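Side-chain contacts in chromosomal replication initiator protein DnaA (Aquifex aeolicus, PDB 1L8Q), which binds and probably hydrolyses ATP and, as ATP-DnaA, is thought to bind the replication origin oriC and start chromosomal replication: residues 176-181 against 202-207; 234-239 against 265-270. All coordinates share one frame; numbering follows the deposited sequence.

Contact 1: residues 176-181 against 202-207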
loop_
_atom_site.group_PDB
_atom_site.type_symbol
_atom_site.label_atom_id
_atom_site.label_comp_id
_atom_site.label_asym_id
_atom_site.label_seq_id
_atom_site.Cartn_x
_atom_site.Cartn_y
_atom_site.Cartn_z
ATOM N N LYS A 176 -17.225 -10.018 0.632
ATOM C CA LYS A 176 -18.534 -10.396 1.130
ATOM C C LYS A 176 -18.844 -9.629 2.391
ATOM O O LYS A 176 -19.943 -9.119 2.537
ATOM C CB LYS A 176 -18.606 -11.872 1.438
ATOM C CG LYS A 176 -18.871 -12.790 0.252
ATOM C CD LYS A 176 -18.407 -14.189 0.637
ATOM C CE LYS A 176 -18.964 -15.257 -0.253
ATOM N NZ LYS A 176 -18.661 -16.612 0.315
ATOM N N GLU A 177 -17.893 -9.547 3.314
ATOM C CA GLU A 177 -18.160 -8.815 4.556
ATOM C C GLU A 177 -18.515 -7.366 4.243
ATOM O O GLU A 177 -19.494 -6.853 4.747
ATOM C CB GLU A 177 -17.012 -8.944 5.596
ATOM C CG GLU A 177 -17.273 -10.008 6.685
ATOM C CD GLU A 177 -16.017 -10.436 7.487
ATOM O OE1 GLU A 177 -15.157 -9.564 7.825
ATOM O OE2 GLU A 177 -15.898 -11.657 7.807
ATOM N N LYS A 178 -17.748 -6.744 3.354
ATOM C CA LYS A 178 -17.938 -5.337 2.996
ATOM C C LYS A 178 -19.304 -5.074 2.380
ATOM O O LYS A 178 -19.980 -4.093 2.711
ATOM C CB LYS A 178 -16.835 -4.876 2.044
ATOM C CG LYS A 178 -15.498 -4.669 2.726
ATOM C CD LYS A 178 -15.657 -3.764 3.920
ATOM C CE LYS A 178 -14.388 -3.667 4.722
ATOM N NZ LYS A 178 -14.449 -2.505 5.629
ATOM N N LEU A 179 -19.719 -5.948 1.479
ATOM C CA LEU A 179 -21.025 -5.805 0.875
ATOM C C LEU A 179 -22.153 -5.836 1.931
ATOM O O LEU A 179 -23.110 -5.082 1.824
ATOM C CB LEU A 179 -21.234 -6.841 -0.229
ATOM C CG LEU A 179 -20.445 -6.562 -1.525
ATOM C CD1 LEU A 179 -20.563 -7.733 -2.487
ATOM C CD2 LEU A 179 -20.869 -5.249 -2.215
ATOM N N LYS A 180 -22.037 -6.685 2.952
ATOM C CA LYS A 180 -22.989 -6.651 4.064
ATOM C C LYS A 180 -22.840 -5.378 4.899
ATOM O O LYS A 180 -23.830 -4.834 5.358
ATOM C CB LYS A 180 -22.818 -7.851 4.975
ATOM C CG LYS A 180 -23.489 -9.112 4.497
ATOM C CD LYS A 180 -22.667 -10.342 4.906
ATOM C CE LYS A 180 -23.331 -11.638 4.428
ATOM N NZ LYS A 180 -22.352 -12.782 4.440
ATOM N N GLU A 181 -21.604 -4.916 5.107
ATOM C CA GLU A 181 -21.367 -3.668 5.844
ATOM C C GLU A 181 -22.126 -2.508 5.207
ATOM O O GLU A 181 -22.766 -1.724 5.889
ATOM C CB GLU A 181 -19.881 -3.300 5.836
ATOM C CG GLU A 181 -19.143 -3.527 7.125
ATOM C CD GLU A 181 -17.847 -2.731 7.198
ATOM O OE1 GLU A 181 -17.923 -1.503 7.425
ATOM O OE2 GLU A 181 -16.755 -3.341 7.053
ATOM N N ARG A 202 -9.307 -0.509 0.699
ATOM C CA ARG A 202 -9.477 0.881 0.301
ATOM C C ARG A 202 -10.128 0.968 -1.085
ATOM O O ARG A 202 -11.013 1.777 -1.314
ATOM C CB ARG A 202 -8.131 1.612 0.293
ATOM C CG ARG A 202 -8.241 3.121 0.310
ATOM C CD ARG A 202 -6.951 3.867 -0.077
ATOM N NE ARG A 202 -5.932 3.893 0.988
ATOM C CZ ARG A 202 -6.129 4.374 2.220
ATOM N NH1 ARG A 202 -7.317 4.870 2.573
ATOM N NH2 ARG A 202 -5.135 4.358 3.101
ATOM N N GLU A 203 -9.681 0.124 -2.003
ATOM C CA GLU A 203 -10.208 0.123 -3.358
ATOM C C GLU A 203 -11.608 -0.486 -3.371
ATOM O O GLU A 203 -12.477 -0.082 -4.146
ATOM C CB GLU A 203 -9.254 -0.625 -4.310
ATOM C CG GLU A 203 -7.888 0.041 -4.427
ATOM C CD GLU A 203 -6.895 -0.774 -5.235
ATOM O OE1 GLU A 203 -7.288 -1.862 -5.718
ATOM O OE2 GLU A 203 -5.719 -0.330 -5.383
ATOM N N ILE A 204 -11.824 -1.452 -2.496
ATOM C CA ILE A 204 -13.120 -2.083 -2.377
ATOM C C ILE A 204 -14.143 -1.063 -1.882
ATOM O O ILE A 204 -15.233 -0.963 -2.412
ATOM C CB ILE A 204 -13.036 -3.278 -1.418
ATOM C CG1 ILE A 204 -12.224 -4.405 -2.052
ATOM C CG2 ILE A 204 -14.411 -3.772 -1.064
ATOM C CD1 ILE A 204 -11.970 -5.565 -1.120
ATOM N N GLU A 205 -13.785 -0.303 -0.856
ATOM C CA GLU A 205 -14.680 0.726 -0.349
ATOM C C GLU A 205 -14.868 1.847 -1.384
ATOM O O GLU A 205 -15.967 2.385 -1.542
ATOM C CB GLU A 205 -14.197 1.257 1.005
ATOM C CG GLU A 205 -14.594 0.331 2.138
ATOM C CD GLU A 205 -14.136 0.789 3.498
ATOM O OE1 GLU A 205 -13.584 1.903 3.611
ATOM O OE2 GLU A 205 -14.324 0.012 4.463
ATOM N N GLY A 206 -13.800 2.170 -2.105
ATOM C CA GLY A 206 -13.881 3.139 -3.179
ATOM C C GLY A 206 -14.896 2.728 -4.242
ATOM O O GLY A 206 -15.737 3.529 -4.665
ATOM N N LYS A 207 -14.823 1.479 -4.687
ATOM C CA LYS A 207 -15.794 0.989 -5.662
ATOM C C LYS A 207 -17.198 0.985 -5.065
ATOM O O LYS A 207 -18.150 1.399 -5.713
ATOM C CB LYS A 207 -15.443 -0.417 -6.148
ATOM C CG LYS A 207 -14.249 -0.473 -7.067
ATOM C CD LYS A 207 -14.380 0.480 -8.210
ATOM C CE LYS A 207 -13.213 0.310 -9.174
ATOM N NZ LYS A 207 -13.053 1.466 -10.100
#
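Lys178 and Glu205 are the residues of 176-181 and 202-207 whose CA atoms lie nearest, 7.7 Å apart, near the end of helix 168-181 and the beginning of helix 201-214. Between these two segments one lysine side chain makes the close contacts, and it does so in two parts. The part of Lys178 next to the backbone serves as hydrocarbon: Lys178 CG lies 4.0 Å from Ile204 CG2, the two side chains crossing at about a right angle. Val201 and Ile208 of helix 201-214 also touch this lysine. A bend at chi2 (-52°) then turns the rest of the chain off the isoleucine and brings the ammonium group between two carboxylates, so that Lys178, Glu181 and Glu205 form a salt-bridge network. Both helices belong to domain III, the AAA+ region; the lysine side chain comes within about 5 Å of the bound ADP, while Arg202, about a turn before Glu205 on the same helix, belongs to the ATP site. From the other helix Glu205, extended beyond CG, accepts a hydrogen bond at OE2 from Lys178 NZ at 2.8 Å, a salt bridge met almost in line with the C-O bond. Glu181 OE2 accepts a second, also a salt bridge, from Lys178 NZ at 2.8 Å, on the syn side and 31° out of the carboxylate plane. With an alanine in place of Lys178, the two carboxylates would probably lose their shared cation, and Ile204 CG2 the packing that comes from CG. Glu181 OE2 and Glu205 OE2 are 4.9 Å apart, a like-charge proximity that the ammonium group probably offsets.

Contact 2: residues 234-239 against 265-270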
loop_
_atom_site.group_PDB
_atom_site.type_symbol
_atom_site.label_atom_id
_atom_site.label_comp_id
_atom_site.label_asym_id
_atom_site.label_seq_id
_atom_site.Cartn_x
_atom_site.Cartn_y
_atom_site.Cartn_z
ATOM N N VAL A 234 -6.309 7.071 -28.276
ATOM C CA VAL A 234 -5.464 6.269 -29.133
ATOM C C VAL A 234 -5.719 6.637 -30.589
ATOM O O VAL A 234 -4.778 6.856 -31.347
ATOM C CB VAL A 234 -5.662 4.765 -28.898
ATOM C CG1 VAL A 234 -4.912 3.954 -29.959
ATOM C CG2 VAL A 234 -5.178 4.386 -27.505
ATOM N N GLU A 235 -6.991 6.726 -30.972
ATOM C CA GLU A 235 -7.346 7.173 -32.315
ATOM C C GLU A 235 -6.663 8.508 -32.587
ATOM O O GLU A 235 -6.177 8.758 -33.686
ATOM C CB GLU A 235 -8.855 7.381 -32.451
ATOM C CG GLU A 235 -9.693 6.121 -32.510
ATOM C CD GLU A 235 -11.191 6.417 -32.491
ATOM O OE1 GLU A 235 -11.580 7.581 -32.209
ATOM O OE2 GLU A 235 -11.981 5.483 -32.759
ATOM N N PHE A 236 -6.644 9.372 -31.577
ATOM C CA PHE A 236 -6.076 10.702 -31.738
ATOM C C PHE A 236 -4.587 10.658 -32.033
ATOM O O PHE A 236 -4.141 11.164 -33.057
ATOM C CB PHE A 236 -6.344 11.558 -30.510
ATOM C CG PHE A 236 -5.755 12.914 -30.597
ATOM C CD1 PHE A 236 -6.305 13.863 -31.434
ATOM C CD2 PHE A 236 -4.636 13.245 -29.852
ATOM C CE1 PHE A 236 -5.757 15.115 -31.529
ATOM C CE2 PHE A 236 -4.086 14.495 -29.938
ATOM C CZ PHE A 236 -4.645 15.435 -30.784
ATOM N N VAL A 237 -3.818 10.061 -31.130
ATOM C CA VAL A 237 -2.378 9.956 -31.313
ATOM C C VAL A 237 -2.069 9.407 -32.695
ATOM O O VAL A 237 -1.113 9.835 -33.349
ATOM C CB VAL A 237 -1.738 9.078 -30.237
ATOM C CG1 VAL A 237 -0.389 8.552 -30.700
ATOM C CG2 VAL A 237 -1.615 9.855 -28.922
ATOM N N ALA A 238 -2.906 8.483 -33.151
ATOM C CA ALA A 238 -2.758 7.904 -34.480
ATOM C C ALA A 238 -2.812 8.978 -35.557
ATOM O O ALA A 238 -1.782 9.399 -36.077
ATOM C CB ALA A 238 -3.839 6.861 -34.726
ATOM N N ASN A 239 -4.024 9.419 -35.879
ATOM C CA ASN A 239 -4.245 10.418 -36.922
ATOM C C ASN A 239 -3.215 11.550 -36.944
ATOM O O ASN A 239 -3.023 12.189 -37.978
ATOM C CB ASN A 239 -5.661 10.989 -36.825
ATOM C CG ASN A 239 -6.719 9.905 -36.756
ATOM O OD1 ASN A 239 -6.654 8.909 -37.479
ATOM N ND2 ASN A 239 -7.698 10.089 -35.875
HETATM N N MSE A 265 -0.122 6.657 -23.762
HETATM C CA MSE A 265 -0.211 6.322 -22.352
HETATM C C MSE A 265 -0.158 7.608 -21.529
HETATM O O MSE A 265 -0.946 7.795 -20.599
HETATM C CB MSE A 265 0.922 5.378 -21.945
HETATM C CG MSE A 265 0.791 3.983 -22.514
HETATM SE SE MSE A 265 2.363 2.885 -22.207
HETATM C CE MSE A 265 1.744 1.256 -23.032
ATOM N N TYR A 266 0.759 8.501 -21.897
ATOM C CA TYR A 266 0.898 9.781 -21.211
ATOM C C TYR A 266 -0.396 10.576 -21.282
ATOM O O TYR A 266 -0.850 11.139 -20.284
ATOM C CB TYR A 266 2.053 10.596 -21.806
ATOM C CG TYR A 266 2.285 11.909 -21.102
ATOM C CD1 TYR A 266 3.112 11.984 -19.983
ATOM C CD2 TYR A 266 1.676 13.076 -21.550
ATOM C CE1 TYR A 266 3.327 13.188 -19.334
ATOM C CE2 TYR A 266 1.878 14.275 -20.908
ATOM C CZ TYR A 266 2.706 14.333 -19.803
ATOM O OH TYR A 266 2.907 15.532 -19.162
ATOM N N LEU A 267 -0.996 10.613 -22.461
ATOM C CA LEU A 267 -2.236 11.349 -22.639
ATOM C C LEU A 267 -3.392 10.711 -21.857
ATOM O O LEU A 267 -4.244 11.416 -21.301
ATOM C CB LEU A 267 -2.577 11.476 -24.121
ATOM C CG LEU A 267 -1.590 12.313 -24.938
ATOM C CD1 LEU A 267 -2.251 12.847 -26.190
ATOM C CD2 LEU A 267 -1.060 13.452 -24.106
ATOM N N CYS A 268 -3.417 9.381 -21.818
ATOM C CA CYS A 268 -4.440 8.667 -21.066
ATOM C C CYS A 268 -4.254 8.985 -19.610
ATOM O O CYS A 268 -5.221 9.232 -18.888
ATOM C CB CYS A 268 -4.322 7.159 -21.277
ATOM S SG CYS A 268 -5.145 6.530 -22.758
ATOM N N ARG A 269 -3.003 8.997 -19.176
ATOM C CA ARG A 269 -2.699 9.297 -17.789
ATOM C C ARG A 269 -2.988 10.752 -17.468
ATOM O O ARG A 269 -3.713 11.051 -16.538
ATOM C CB ARG A 269 -1.233 8.962 -17.462
ATOM C CG ARG A 269 -0.844 9.187 -16.007
ATOM C CD ARG A 269 -1.688 8.423 -14.993
ATOM N NE ARG A 269 -0.941 8.173 -13.767
ATOM C CZ ARG A 269 -1.479 7.789 -12.619
ATOM N NH1 ARG A 269 -2.792 7.606 -12.520
ATOM N NH2 ARG A 269 -0.701 7.588 -11.561
ATOM N N LYS A 270 -2.453 11.659 -18.271
ATOM C CA LYS A 270 -2.536 13.074 -17.930
ATOM C C LYS A 270 -3.837 13.769 -18.336
ATOM O O LYS A 270 -4.311 14.673 -17.635
ATOM C CB LYS A 270 -1.314 13.825 -18.468
ATOM C CG LYS A 270 0.011 13.348 -17.864
ATOM C CD LYS A 270 0.038 13.551 -16.344
ATOM C CE LYS A 270 1.464 13.539 -15.805
ATOM N NZ LYS A 270 1.554 14.215 -14.479
#
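Leu267 points from helix 258-272 toward helix 216-241 and meets two neighbouring side chains there with a single methyl, CD1. The leucine and Val237 run slantwise to one another, and CD1 of Leu267 comes to 4.1 Å from CG2 of Val237. That valine methyl stands anti to its own carbonyl carbon, beside the backbone N, while CG1 takes the position opposite the N (chi1 159°). Phe236 takes the same leucine methyl differently: CD1 of Leu267 sits at the rim of the ring, near its plane, 4.4 Å from CD2 of Phe236, so neither ring face is used in this meeting. The backbones stay well apart, with the CA atoms of Val237 and Leu267 8.8 Å from each other. Such side-chain packing joins the long helix 216-241 to helix 258-272 within domain IV, which probably binds dsDNA, both segments lying in the helix-turn-helix family region. Helix 308-323 adds to the packing, with Leu315 and Gln318 touching Phe236 and Glu316 touching Leu267, and Val237 also rests on Ala260, Ile263 and Ala264. Between the two segments the side chains meet only through carbon, so shape and exclusion of water, rather than any directional bond, hold them together here.

How the contacts relate
Contact 1 closes before contact 2 opens, so the two lie in series along the chain, one in each of two domains. Contact 1 joins helices 168-181 and 201-214 within domain III, the AAA+ region, close to the bound nucleotide; contact 2 joins helices 216-241 and 258-272 within domain IV, which probably binds dsDNA. Their centres are 32 Å apart and their nearest atoms about 11 Å, without touching. Helix 201-214 of domain III is followed directly by helix 216-241, the long first helix of domain IV. The pair is consistent with a modular arrangement: a contact built chiefly on a salt-bridge network in domain III, and an apolar one in domain IV, linked through consecutive helices.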